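Local coordinates for agarase (Microbulbifer thermotolerans, PDB 3WZ1), which hydrolyses internal beta-1,4-galactosidic linkages of agarose, giving neoagarotetraose as the main product, through the GH16 catalytic domain modelled here, at residues 96-100 / 228-233; 195-199 / 211-217; 45-51 / 91-95; 235-239 / 262-266. Where two conformers were deposited one is given. Residue numbers count along the deposited sequence, not the author numbering.

Contact 1: 96-100 / 228-233. With NA (sodium ion), chain C.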
loop_
_atom_site.group_PDB
_atom_site.type_symbol
_atom_site.label_atom_id
_atom_site.label_comp_id
_atom_site.label_asym_id
_atom_site.label_seq_id
_atom_site.Cartn_x
_atom_site.Cartn_y
_atom_site.Cartn_z
ATOM N N ALA A 96 -8.309 4.928 12.343
ATOM C CA ALA A 96 -7.690 4.236 13.470
ATOM C C ALA A 96 -6.568 3.337 12.963
ATOM O O ALA A 96 -6.646 2.867 11.841
ATOM C CB ALA A 96 -8.731 3.397 14.178
ATOM N N PRO A 97 -5.543 3.101 13.791
ATOM C CA PRO A 97 -4.419 2.275 13.399
ATOM C C PRO A 97 -4.585 0.819 13.800
ATOM O O PRO A 97 -5.485 0.477 14.593
ATOM C CB PRO A 97 -3.272 2.889 14.180
ATOM C CG PRO A 97 -3.917 3.295 15.472
ATOM C CD PRO A 97 -5.319 3.714 15.121
ATOM N N LEU A 98 -3.714 -0.012 13.233
ATOM C CA LEU A 98 -3.627 -1.429 13.540
ATOM C C LEU A 98 -2.350 -1.714 14.297
ATOM O O LEU A 98 -1.384 -0.936 14.239
ATOM C CB LEU A 98 -3.595 -2.238 12.255
ATOM C CG LEU A 98 -4.768 -2.015 11.319
ATOM C CD1 LEU A 98 -4.581 -2.812 10.072
ATOM C CD2 LEU A 98 -6.082 -2.357 11.985
ATOM N N THR A 99 -2.363 -2.833 15.019
ATOM C CA THR A 99 -1.183 -3.321 15.721
ATOM C C THR A 99 -0.989 -4.799 15.452
ATOM O O THR A 99 -1.947 -5.522 15.220
ATOM C CB THR A 99 -1.294 -3.138 17.247
ATOM O OG1 THR A 99 -2.564 -3.648 17.717
ATOM C CG2 THR A 99 -1.081 -1.650 17.634
ATOM N N TYR A 100 0.252 -5.251 15.511
ATOM C CA TYR A 100 0.546 -6.677 15.420
ATOM C C TYR A 100 -0.088 -7.388 16.617
ATOM O O TYR A 100 -0.296 -6.769 17.656
ATOM C CB TYR A 100 2.049 -6.936 15.409
ATOM C CG TYR A 100 2.713 -6.726 16.751
ATOM C CD1 TYR A 100 2.720 -7.741 17.697
ATOM C CD2 TYR A 100 3.336 -5.526 17.076
ATOM C CE1 TYR A 100 3.313 -7.565 18.932
ATOM C CE2 TYR A 100 3.901 -5.332 18.330
ATOM C CZ TYR A 100 3.898 -6.375 19.247
ATOM O OH TYR A 100 4.512 -6.223 20.487
ATOM N N LEU A 228 9.318 -3.295 14.634
ATOM C CA LEU A 228 8.105 -2.728 14.027
ATOM C C LEU A 228 6.956 -2.964 14.979
ATOM O O LEU A 228 6.280 -3.987 14.927
ATOM C CB LEU A 228 7.852 -3.377 12.678
ATOM C CG LEU A 228 8.937 -3.138 11.642
ATOM C CD1 LEU A 228 8.736 -4.043 10.443
ATOM C CD2 LEU A 228 8.958 -1.669 11.241
ATOM N N SER A 229 6.781 -2.026 15.896
ATOM C CA SER A 229 5.918 -2.224 17.074
ATOM C C SER A 229 4.874 -1.143 17.303
ATOM O O SER A 229 3.927 -1.367 18.049
ATOM C CB SER A 229 6.797 -2.355 18.317
ATOM O OG SER A 229 7.509 -1.145 18.562
ATOM N N LYS A 230 5.040 0.033 16.695
ATOM C CA LYS A 230 4.107 1.125 16.882
ATOM C C LYS A 230 2.818 0.855 16.120
ATOM O O LYS A 230 2.843 0.187 15.073
ATOM C CB LYS A 230 4.723 2.453 16.429
ATOM C CG LYS A 230 5.916 2.856 17.283
ATOM C CD LYS A 230 6.724 4.014 16.716
ATOM C CE LYS A 230 7.837 4.340 17.697
ATOM N NZ LYS A 230 8.781 5.409 17.280
ATOM N N PRO A 231 1.681 1.361 16.632
ATOM C CA PRO A 231 0.467 1.233 15.823
ATOM C C PRO A 231 0.649 1.915 14.474
ATOM O O PRO A 231 1.318 2.953 14.396
ATOM C CB PRO A 231 -0.587 1.956 16.646
ATOM C CG PRO A 231 -0.041 1.998 18.045
ATOM C CD PRO A 231 1.435 2.108 17.881
ATOM N N MET A 232 0.093 1.325 13.416
ATOM C CA MET A 232 0.258 1.904 12.085
ATOM C C MET A 232 -1.079 2.095 11.397
ATOM O O MET A 232 -1.964 1.237 11.466
ATOM C CB MET A 232 1.135 1.025 11.195
ATOM C CG MET A 232 2.547 0.841 11.714
ATOM S SD MET A 232 3.528 -0.092 10.530
ATOM C CE MET A 232 4.930 -0.525 11.566
ATOM N N TYR A 233 -1.200 3.222 10.699
ATOM C CA TYR A 233 -2.399 3.554 9.950
ATOM C C TYR A 233 -2.309 2.952 8.553
ATOM O O TYR A 233 -1.230 2.942 7.945
ATOM C CB TYR A 233 -2.581 5.080 9.860
ATOM C CG TYR A 233 -2.814 5.672 11.228
ATOM C CD1 TYR A 233 -1.749 5.996 12.057
ATOM C CD2 TYR A 233 -4.106 5.841 11.702
ATOM C CE1 TYR A 233 -1.970 6.463 13.336
ATOM C CE2 TYR A 233 -4.332 6.315 12.986
ATOM C CZ TYR A 233 -3.258 6.617 13.775
ATOM O OH TYR A 233 -3.470 7.083 15.066
HETATM NA NA NA C . 9.184 0.135 17.495
HETATM O O HOH W 1 8.423 1.541 19.559
#

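Contact 2: 195-199 / 211-217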
loop_
_atom_site.group_PDB
_atom_site.type_symbol
_atom_site.label_atom_id
_atom_site.label_comp_id
_atom_site.label_asym_id
_atom_site.label_seq_id
_atom_site.Cartn_x
_atom_site.Cartn_y
_atom_site.Cartn_z
ATOM N N ASP A 195 4.796 -9.918 14.619
ATOM C CA ASP A 195 5.404 -9.319 15.798
ATOM C C ASP A 195 6.443 -8.320 15.295
ATOM O O ASP A 195 6.616 -8.179 14.084
ATOM C CB ASP A 195 5.966 -10.418 16.734
ATOM C CG ASP A 195 7.053 -11.254 16.099
ATOM O OD1 ASP A 195 8.090 -10.691 15.679
ATOM O OD2 ASP A 195 6.886 -12.496 16.039
ATOM N N PRO A 196 7.113 -7.586 16.194
ATOM C CA PRO A 196 7.972 -6.512 15.725
ATOM C C PRO A 196 9.164 -6.959 14.881
ATOM O O PRO A 196 9.812 -6.117 14.282
ATOM C CB PRO A 196 8.469 -5.876 17.034
ATOM C CG PRO A 196 7.343 -6.104 17.984
ATOM C CD PRO A 196 6.885 -7.501 17.640
ATOM N N TRP A 197 9.468 -8.253 14.872
ATOM C CA TRP A 197 10.619 -8.781 14.166
ATOM C C TRP A 197 10.263 -9.797 13.084
ATOM O O TRP A 197 11.148 -10.523 12.602
ATOM C CB TRP A 197 11.584 -9.420 15.165
ATOM C CG TRP A 197 12.004 -8.470 16.223
ATOM C CD1 TRP A 197 11.636 -8.488 17.535
ATOM C CD2 TRP A 197 12.837 -7.322 16.057
ATOM N NE1 TRP A 197 12.217 -7.443 18.202
ATOM C CE2 TRP A 197 12.950 -6.704 17.315
ATOM C CE3 TRP A 197 13.511 -6.766 14.975
ATOM C CZ2 TRP A 197 13.708 -5.550 17.514
ATOM C CZ3 TRP A 197 14.241 -5.605 15.179
ATOM C CH2 TRP A 197 14.349 -5.027 16.437
ATOM N N HIS A 198 9.001 -9.851 12.645
ATOM C CA HIS A 198 8.608 -10.896 11.720
ATOM C C HIS A 198 7.459 -10.484 10.822
ATOM O O HIS A 198 6.342 -10.266 11.287
ATOM C CB HIS A 198 8.250 -12.151 12.497
ATOM C CG HIS A 198 8.051 -13.351 11.632
ATOM N ND1 HIS A 198 9.070 -14.231 11.342
ATOM C CD2 HIS A 198 6.953 -13.824 11.000
ATOM C CE1 HIS A 198 8.611 -15.189 10.562
ATOM N NE2 HIS A 198 7.330 -14.969 10.340
ATOM N N LEU A 199 7.774 -10.372 9.540
ATOM C CA LEU A 199 6.816 -10.105 8.462
ATOM C C LEU A 199 6.802 -11.235 7.447
ATOM O O LEU A 199 7.866 -11.735 7.038
ATOM C CB LEU A 199 7.237 -8.839 7.719
ATOM C CG LEU A 199 7.394 -7.559 8.537
ATOM C CD1 LEU A 199 7.865 -6.459 7.620
ATOM C CD2 LEU A 199 6.102 -7.142 9.211
ATOM N N VAL A 211 10.522 -11.891 6.137
ATOM C CA VAL A 211 11.497 -10.931 6.607
ATOM C C VAL A 211 11.496 -11.012 8.130
ATOM O O VAL A 211 10.561 -10.548 8.777
ATOM C CB VAL A 211 11.125 -9.519 6.115
ATOM C CG1 VAL A 211 12.078 -8.474 6.682
ATOM C CG2 VAL A 211 11.129 -9.495 4.587
ATOM N N SER A 212 12.544 -11.608 8.703
ATOM C CA SER A 212 12.508 -12.015 10.101
ATOM C C SER A 212 13.867 -11.786 10.769
ATOM O O SER A 212 14.886 -12.185 10.220
ATOM C CB SER A 212 12.113 -13.483 10.208
ATOM O OG SER A 212 11.768 -13.816 11.553
ATOM N N GLY A 213 13.851 -11.163 11.944
ATOM C CA GLY A 213 15.066 -10.938 12.740
ATOM C C GLY A 213 15.617 -9.532 12.610
ATOM O O GLY A 213 15.436 -8.872 11.584
ATOM N N GLN A 214 16.309 -9.088 13.659
ATOM C CA GLN A 214 16.851 -7.730 13.734
ATOM C C GLN A 214 17.795 -7.386 12.588
ATOM O O GLN A 214 17.829 -6.236 12.148
ATOM C CB GLN A 214 17.565 -7.521 15.067
ATOM C CG GLN A 214 17.931 -6.077 15.366
ATOM C CD GLN A 214 18.354 -5.891 16.812
ATOM O OE1 GLN A 214 18.742 -6.856 17.475
ATOM N NE2 GLN A 214 18.267 -4.656 17.315
ATOM N N ASP A 215 18.560 -8.369 12.109
ATOM C CA ASP A 215 19.570 -8.103 11.085
ATOM C C ASP A 215 18.961 -7.620 9.776
ATOM O O ASP A 215 19.624 -6.925 9.012
ATOM C CB ASP A 215 20.432 -9.338 10.817
ATOM C CG ASP A 215 21.350 -9.669 11.964
ATOM O OD1 ASP A 215 21.459 -8.848 12.907
ATOM O OD2 ASP A 215 21.974 -10.759 11.915
ATOM N N ILE A 216 17.711 -8.001 9.501
ATOM C CA ILE A 216 17.024 -7.515 8.297
ATOM C C ILE A 216 15.926 -6.486 8.616
ATOM O O ILE A 216 15.650 -5.599 7.806
ATOM C CB ILE A 216 16.484 -8.674 7.424
ATOM C CG1 ILE A 216 16.005 -8.154 6.060
ATOM C CG2 ILE A 216 15.380 -9.446 8.145
ATOM C CD1 ILE A 216 15.682 -9.230 5.044
ATOM N N ILE A 217 15.320 -6.580 9.797
ATOM C CA ILE A 217 14.267 -5.626 10.167
ATOM C C ILE A 217 14.853 -4.257 10.505
ATOM O O ILE A 217 14.330 -3.243 10.099
ATOM C CB ILE A 217 13.409 -6.167 11.341
ATOM C CG1 ILE A 217 12.581 -7.378 10.886
ATOM C CG2 ILE A 217 12.517 -5.080 11.951
ATOM C CD1 ILE A 217 11.299 -7.063 10.126
HETATM O O HOH W 2 12.243 -13.182 14.337
#

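Contact 3: 45-51 / 91-95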
loop_
_atom_site.group_PDB
_atom_site.type_symbol
_atom_site.label_atom_id
_atom_site.label_comp_id
_atom_site.label_asym_id
_atom_site.label_seq_id
_atom_site.Cartn_x
_atom_site.Cartn_y
_atom_site.Cartn_z
ATOM N N ARG A 45 -14.755 4.678 8.209
ATOM C CA ARG A 45 -13.430 4.063 8.305
ATOM C C ARG A 45 -12.272 4.969 7.929
ATOM O O ARG A 45 -11.165 4.802 8.455
ATOM C CB ARG A 45 -13.361 2.833 7.389
ATOM C CG ARG A 45 -14.222 1.675 7.857
ATOM C CD ARG A 45 -14.266 0.572 6.822
ATOM N NE ARG A 45 -14.979 -0.568 7.387
ATOM C CZ ARG A 45 -16.299 -0.659 7.497
ATOM N NH1 ARG A 45 -17.112 0.294 7.037
ATOM N NH2 ARG A 45 -16.814 -1.720 8.095
ATOM N N TRP A 46 -12.516 5.866 6.972
ATOM C CA TRP A 46 -11.443 6.538 6.226
ATOM C C TRP A 46 -11.468 8.035 6.345
ATOM O O TRP A 46 -12.522 8.642 6.558
ATOM C CB TRP A 46 -11.510 6.203 4.722
ATOM C CG TRP A 46 -11.556 4.709 4.468
ATOM C CD1 TRP A 46 -12.643 3.980 4.099
ATOM C CD2 TRP A 46 -10.474 3.779 4.628
ATOM N NE1 TRP A 46 -12.301 2.644 4.003
ATOM C CE2 TRP A 46 -10.978 2.500 4.322
ATOM C CE3 TRP A 46 -9.122 3.907 4.970
ATOM C CZ2 TRP A 46 -10.181 1.354 4.379
ATOM C CZ3 TRP A 46 -8.336 2.772 5.017
ATOM C CH2 TRP A 46 -8.866 1.521 4.725
ATOM N N LYS A 47 -10.299 8.625 6.187
ATOM C CA LYS A 47 -10.186 10.055 5.925
ATOM C C LYS A 47 -9.493 10.252 4.583
ATOM O O LYS A 47 -8.714 9.388 4.138
ATOM C CB LYS A 47 -9.404 10.758 7.049
ATOM C CG LYS A 47 -7.916 10.384 7.111
ATOM C CD LYS A 47 -7.091 11.107 8.173
ATOM C CE LYS A 47 -6.842 12.584 7.858
ATOM N NZ LYS A 47 -5.967 12.997 6.707
ATOM N N GLU A 48 -9.758 11.387 3.928
ATOM C CA GLU A 48 -8.974 11.748 2.743
ATOM C C GLU A 48 -7.588 12.192 3.182
ATOM O O GLU A 48 -7.435 12.800 4.251
ATOM C CB GLU A 48 -9.661 12.860 1.955
ATOM C CG GLU A 48 -10.953 12.375 1.300
ATOM C CD GLU A 48 -12.067 13.395 1.334
ATOM O OE1 GLU A 48 -12.658 13.662 0.269
ATOM O OE2 GLU A 48 -12.355 13.899 2.459
ATOM N N GLY A 49 -6.587 11.921 2.361
ATOM C CA GLY A 49 -5.213 12.366 2.606
ATOM C C GLY A 49 -4.366 11.360 3.346
ATOM O O GLY A 49 -4.446 10.160 3.075
ATOM N N PHE A 50 -3.583 11.873 4.291
ATOM C CA PHE A 50 -2.434 11.193 4.886
ATOM C C PHE A 50 -2.639 11.177 6.398
ATOM O O PHE A 50 -3.691 11.606 6.919
ATOM C CB PHE A 50 -1.170 11.994 4.448
ATOM C CG PHE A 50 0.166 11.443 4.899
ATOM C CD1 PHE A 50 0.569 10.146 4.614
ATOM C CD2 PHE A 50 1.067 12.261 5.576
ATOM C CE1 PHE A 50 1.798 9.675 5.026
ATOM C CE2 PHE A 50 2.312 11.786 5.976
ATOM C CZ PHE A 50 2.683 10.483 5.691
ATOM N N ILE A 51 -1.647 10.676 7.132
ATOM C CA ILE A 51 -1.725 10.669 8.605
ATOM C C ILE A 51 -1.608 12.064 9.208
ATOM O O ILE A 51 -1.961 12.255 10.380
ATOM C CB ILE A 51 -0.689 9.734 9.263
ATOM C CG1 ILE A 51 0.739 10.077 8.819
ATOM C CG2 ILE A 51 -1.004 8.279 8.942
ATOM C CD1 ILE A 51 1.797 9.473 9.707
ATOM N N SER A 91 -5.384 9.781 -2.195
ATOM C CA SER A 91 -4.878 9.159 -0.983
ATOM C C SER A 91 -5.981 9.088 0.030
ATOM O O SER A 91 -6.700 10.069 0.210
ATOM C CB SER A 91 -3.718 9.958 -0.390
ATOM O OG SER A 91 -3.257 9.356 0.810
ATOM N N ILE A 92 -6.120 7.944 0.695
ATOM C CA ILE A 92 -6.989 7.819 1.862
ATOM C C ILE A 92 -6.208 7.111 2.965
ATOM O O ILE A 92 -5.265 6.334 2.696
ATOM C CB ILE A 92 -8.342 7.106 1.537
ATOM C CG1 ILE A 92 -8.180 5.571 1.452
ATOM C CG2 ILE A 92 -8.989 7.689 0.284
ATOM C CD1 ILE A 92 -9.519 4.869 1.360
ATOM N N THR A 93 -6.585 7.401 4.215
ATOM C CA THR A 93 -5.923 6.869 5.395
ATOM C C THR A 93 -6.981 6.397 6.390
ATOM O O THR A 93 -8.039 7.025 6.541
ATOM C CB THR A 93 -5.013 7.955 6.037
ATOM O OG1 THR A 93 -3.968 8.317 5.125
ATOM C CG2 THR A 93 -4.387 7.475 7.313
ATOM N N SER A 94 -6.706 5.291 7.075
ATOM C CA SER A 94 -7.633 4.817 8.111
ATOM C C SER A 94 -7.690 5.818 9.274
ATOM O O SER A 94 -6.703 6.455 9.624
ATOM C CB SER A 94 -7.246 3.416 8.610
ATOM O OG SER A 94 -6.007 3.379 9.294
ATOM N N LYS A 95 -8.874 5.954 9.857
ATOM C CA LYS A 95 -9.028 6.833 11.019
ATOM C C LYS A 95 -8.377 6.251 12.275
ATOM O O LYS A 95 -7.917 7.006 13.147
ATOM C CB LYS A 95 -10.508 7.129 11.265
ATOM C CG LYS A 95 -11.086 8.032 10.202
ATOM C CD LYS A 95 -12.501 8.484 10.512
ATOM C CE LYS A 95 -12.897 9.711 9.697
ATOM N NZ LYS A 95 -14.312 10.081 10.029
#

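Contact 4: 235-239 / 262-266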
loop_
_atom_site.group_PDB
_atom_site.type_symbol
_atom_site.label_atom_id
_atom_site.label_comp_id
_atom_site.label_asym_id
_atom_site.label_seq_id
_atom_site.Cartn_x
_atom_site.Cartn_y
_atom_site.Cartn_z
ATOM N N ILE A 235 -2.851 3.121 4.644
ATOM C CA ILE A 235 -2.848 4.184 3.656
ATOM C C ILE A 235 -2.935 3.553 2.278
ATOM O O ILE A 235 -2.220 2.594 1.960
ATOM C CB ILE A 235 -1.566 5.048 3.764
ATOM C CG1 ILE A 235 -1.366 5.537 5.215
ATOM C CG2 ILE A 235 -1.610 6.202 2.787
ATOM C CD1 ILE A 235 -0.004 6.161 5.460
ATOM N N ILE A 236 -3.817 4.111 1.465
ATOM C CA ILE A 236 -3.958 3.689 0.071
ATOM C C ILE A 236 -3.731 4.942 -0.744
ATOM O O ILE A 236 -4.467 5.914 -0.597
ATOM C CB ILE A 236 -5.335 3.096 -0.227
ATOM C CG1 ILE A 236 -5.654 1.922 0.720
ATOM C CG2 ILE A 236 -5.374 2.641 -1.692
ATOM C CD1 ILE A 236 -7.135 1.614 0.817
ATOM N N ASN A 237 -2.713 4.954 -1.590
ATOM C CA ASN A 237 -2.436 6.146 -2.358
ATOM C C ASN A 237 -1.753 5.826 -3.663
ATOM O O ASN A 237 -1.458 4.655 -3.941
ATOM C CB ASN A 237 -1.631 7.166 -1.523
ATOM C CG ASN A 237 -0.164 6.815 -1.380
ATOM O OD1 ASN A 237 0.401 6.082 -2.195
ATOM N ND2 ASN A 237 0.478 7.357 -0.359
ATOM N N MET A 238 -1.511 6.862 -4.468
ATOM C CA MET A 238 -0.381 6.841 -5.383
ATOM C C MET A 238 0.619 7.878 -4.925
ATOM O O MET A 238 0.276 8.828 -4.225
ATOM C CB MET A 238 -0.753 7.117 -6.832
ATOM C CG MET A 238 -1.314 5.912 -7.573
ATOM S SD MET A 238 -1.469 6.139 -9.345
ATOM C CE MET A 238 -2.979 7.045 -9.468
ATOM N N GLU A 239 1.864 7.673 -5.334
ATOM C CA GLU A 239 2.959 8.609 -5.061
ATOM C C GLU A 239 3.820 8.809 -6.290
ATOM O O GLU A 239 4.189 7.847 -6.980
ATOM C CB GLU A 239 3.844 8.104 -3.931
ATOM C CG GLU A 239 3.162 8.126 -2.570
ATOM C CD GLU A 239 3.991 7.517 -1.453
ATOM O OE1 GLU A 239 5.195 7.208 -1.680
ATOM O OE2 GLU A 239 3.425 7.334 -0.338
ATOM N N ASN A 262 -4.512 6.152 -15.879
ATOM C CA ASN A 262 -4.145 7.075 -14.809
ATOM C C ASN A 262 -4.748 6.726 -13.457
ATOM O O ASN A 262 -4.635 7.505 -12.512
ATOM C CB ASN A 262 -4.512 8.516 -15.230
ATOM C CG ASN A 262 -6.010 8.745 -15.338
ATOM O OD1 ASN A 262 -6.826 7.883 -15.026
ATOM N ND2 ASN A 262 -6.384 9.950 -15.777
ATOM N N THR A 263 -5.349 5.544 -13.341
ATOM C CA THR A 263 -6.090 5.204 -12.139
ATOM C C THR A 263 -5.698 3.838 -11.591
ATOM O O THR A 263 -5.562 2.861 -12.340
ATOM C CB THR A 263 -7.612 5.274 -12.387
ATOM O OG1 THR A 263 -7.937 6.581 -12.885
ATOM C CG2 THR A 263 -8.390 5.040 -11.121
ATOM N N TYR A 264 -5.556 3.812 -10.265
ATOM C CA TYR A 264 -5.217 2.618 -9.457
ATOM C C TYR A 264 -6.487 2.203 -8.756
ATOM O O TYR A 264 -7.143 3.036 -8.142
ATOM C CB TYR A 264 -4.132 3.036 -8.458
ATOM C CG TYR A 264 -3.852 2.201 -7.220
ATOM C CD1 TYR A 264 -3.776 0.807 -7.255
ATOM C CD2 TYR A 264 -3.574 2.821 -6.017
ATOM C CE1 TYR A 264 -3.470 0.088 -6.124
ATOM C CE2 TYR A 264 -3.231 2.098 -4.881
ATOM C CZ TYR A 264 -3.210 0.727 -4.929
ATOM O OH TYR A 264 -2.878 0.002 -3.781
ATOM N N TYR A 265 -6.876 0.934 -8.876
ATOM C CA TYR A 265 -8.161 0.459 -8.341
ATOM C C TYR A 265 -7.964 -0.558 -7.251
ATOM O O TYR A 265 -7.130 -1.453 -7.389
ATOM C CB TYR A 265 -9.028 -0.200 -9.432
ATOM C CG TYR A 265 -9.421 0.722 -10.543
ATOM C CD1 TYR A 265 -10.518 1.556 -10.428
ATOM C CD2 TYR A 265 -8.691 0.750 -11.721
ATOM C CE1 TYR A 265 -10.883 2.400 -11.463
ATOM C CE2 TYR A 265 -9.038 1.604 -12.746
ATOM C CZ TYR A 265 -10.136 2.409 -12.613
ATOM O OH TYR A 265 -10.465 3.279 -13.646
ATOM N N VAL A 266 -8.744 -0.428 -6.187
ATOM C CA VAL A 266 -8.685 -1.365 -5.065
ATOM C C VAL A 266 -10.056 -1.987 -4.881
ATOM O O VAL A 266 -11.019 -1.309 -4.551
ATOM C CB VAL A 266 -8.178 -0.646 -3.798
ATOM C CG1 VAL A 266 -8.225 -1.580 -2.584
ATOM C CG2 VAL A 266 -6.773 -0.121 -4.036
#

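Contact 1: 96-100 / 228-233
This is a single antiparallel beta bridge between the loop that follows strand 87-94 and the run leading into strand 232-239, near the surface of the domain. Leu98 and Met232 form the hydrogen-bonded pair: Leu98 N donates to Met232 O at 2.8 Å, and Met232 N returns the bond to Leu98 O, also at 2.8 Å. Leu98 O additionally receives a CA-H...O contact from Pro231 CA at 3.3 Å. Beside the bridge, Pro97 lies over the face of the Tyr233 ring in a CH-pi contact, its CB 3.7 Å from the ring centroid and almost on the normal. Pro97 CB also meets Pro231 CB at 3.8 Å, so the two prolines and the tyrosine make a small apolar patch. In the GH16 beta-jelly roll, strands 87-94 and 232-239 are antiparallel neighbours, and the chains meet again in the loop through this one bridge, shifted two residues from the strand register. CB of Met232 points away from 96-100, and its side chain touches Ile130 on strand 128-135, about 6 Å from the side chain of the predicted nucleophile Glu129. At the other end the Tyr100 ring edge rests against Ser229, with CE2 3.9 Å from Ser229 CA. Ser229 OG binds a sodium ion at 2.4 Å, together with water 1, Glu128, Thr226 and Gly227; Lys230 NZ forms a salt bridge with Asp125.

Contact 2: 195-199 / 211-217
Trp197 gives up more surface here than any other residue of the two segments. Its m rotamer (chi1 -56°) carries the indole back over the start of helix 214-217, with CZ3 3.7 Å from Gln214 CG and CE3 3.6 Å from Ile217 CG2. Ile217, m at both chi angles, points toward 195-199 and also brings CD1 to 4.2 Å from Leu199 CG. His198 is t, and so is Ser212; these side chains leave on the same face of the hairpin, and ND1 of His198 and OG of Ser212 hydrogen-bond at 2.7 Å, while His198 NE2 goes to Glu200. Leu199 and Val211 take the other face. Asp195 is p, which lets OD1 accept from Trp197 N at 2.9 Å in an Asx turn, overlaid on the type I turn from Asp195 to His198. Leu199 N to Val211 O (2.9 Å) and Val211 N to Leu199 O (2.8 Å) pair the strands; Gly213 N to Trp197 O (2.9 Å) continues the bonding just beyond. Gly213 follows the last strand residue and stands at the N-cap of the helix. This is the open end of an antiparallel beta hairpin, strands 198-203 and 206-212, followed directly by the short helix 214-217.

Contact 3: 45-51 / 91-95
Main-chain hydrogen bonds carry most of this contact. Lys47 and Thr93 are a hydrogen-bonded antiparallel pair, with Lys47 N to Thr93 O at 2.8 Å and Thr93 N to Lys47 O at 2.9 Å; Trp46-Ser94 and Glu48-Ile92 are the non-hydrogen-bonded pairs beside it. Lys95 N to Arg45 O (2.9 Å) and Gly49 N to Ser91 O (2.8 Å) continue the hydrogen bonding past both ends of the ladder. Two hydroxyls add to it where 45-51 turns off after Glu48: Gly49 O accepts from Ser91 OG at 2.7 Å and from Thr93 OG1 at 2.8 Å. Gly49 has phi 93° and psi -138°, angles at which a CB would clash with the preceding carbonyl. Lys47 NZ folds back to donate to Glu48 O (2.9 Å) and Phe50 O (2.7 Å). Of the apolar contacts, the main one is Ile92 CD1 over the face of the Trp46 five-membered ring, 3.8 Å from its centroid, a CH-pi contact; Trp46 NE1 bonds to Asp27. Ile51 CG2 meets Thr93 CG2 at 3.8 Å. Ile92 and Ser94 also pair with strand 232-239, so strand 46-48 is a short antiparallel strand added beside strand 87-94 in the GH16 beta-jelly roll.

Contact 4: 235-239 / 262-266
Strands 235-239 and 264-266 run nearly antiparallel, at 168°, yet their axes come no closer than 8.8 Å and the nearest CA pair, Met238 and Tyr264, is 7.6 Å apart. That is too far for a beta ladder, and the sheet pairings lie elsewhere: 232-239 bonds to strands 87-94 and 116-123, while 264-276 bonds to 18-22, 73-80 and 102-109. The two strands therefore meet through their side chains, across the inside of the curved sheet layers. Such face-to-face packing of layers is the build of the beta-jelly roll, here that of the GH16 catalytic domain, and this contact lies well inside it, its centre about 8 Å from that of the chain. Ile236, Tyr264 and Val266 point toward the opposite strand. Ile236 CG2 touches both partners, Tyr264 CE2 at 3.9 Å and Val266 CG2 at 3.9 Å. The Tyr264 ring, in the t rotamer, also reaches the main chain of 235-239, with CE2 3.3 Å from Asn237 O. Met238 leaves its backbone sideways, but its end bends nearer: CG lies 4.1 Å from Tyr264 CB, and CE reaches Asn262 O at 3.5 Å. Asn237 points the other way, its side chain about 7 Å from that of the predicted proton donor Glu134 and about 8 Å from that of Glu129.

Overall arrangement
From the N terminus, contact 3 closes first, bringing strand 46-48 against strand 87-94 across 39 intervening residues. Contact 1 opens directly afterwards at residue 96 and closes a much longer loop of 127 residues, within which contact 2 ties off its own short hairpin. Contact 4 then follows in series, joining strand 232-239 to the start of the last strand. No two loops cross. Strand 232-239 serves both contact 1 and contact 4 and neighbours strand 87-94 of contact 3, where Ile92 N probably bonds to Ile236 O at 2.9 Å. Contact 2 meets contact 1 mainly at Pro196, whose O probably accepts from Leu228 N and whose ring packs on Tyr100 and Ser229.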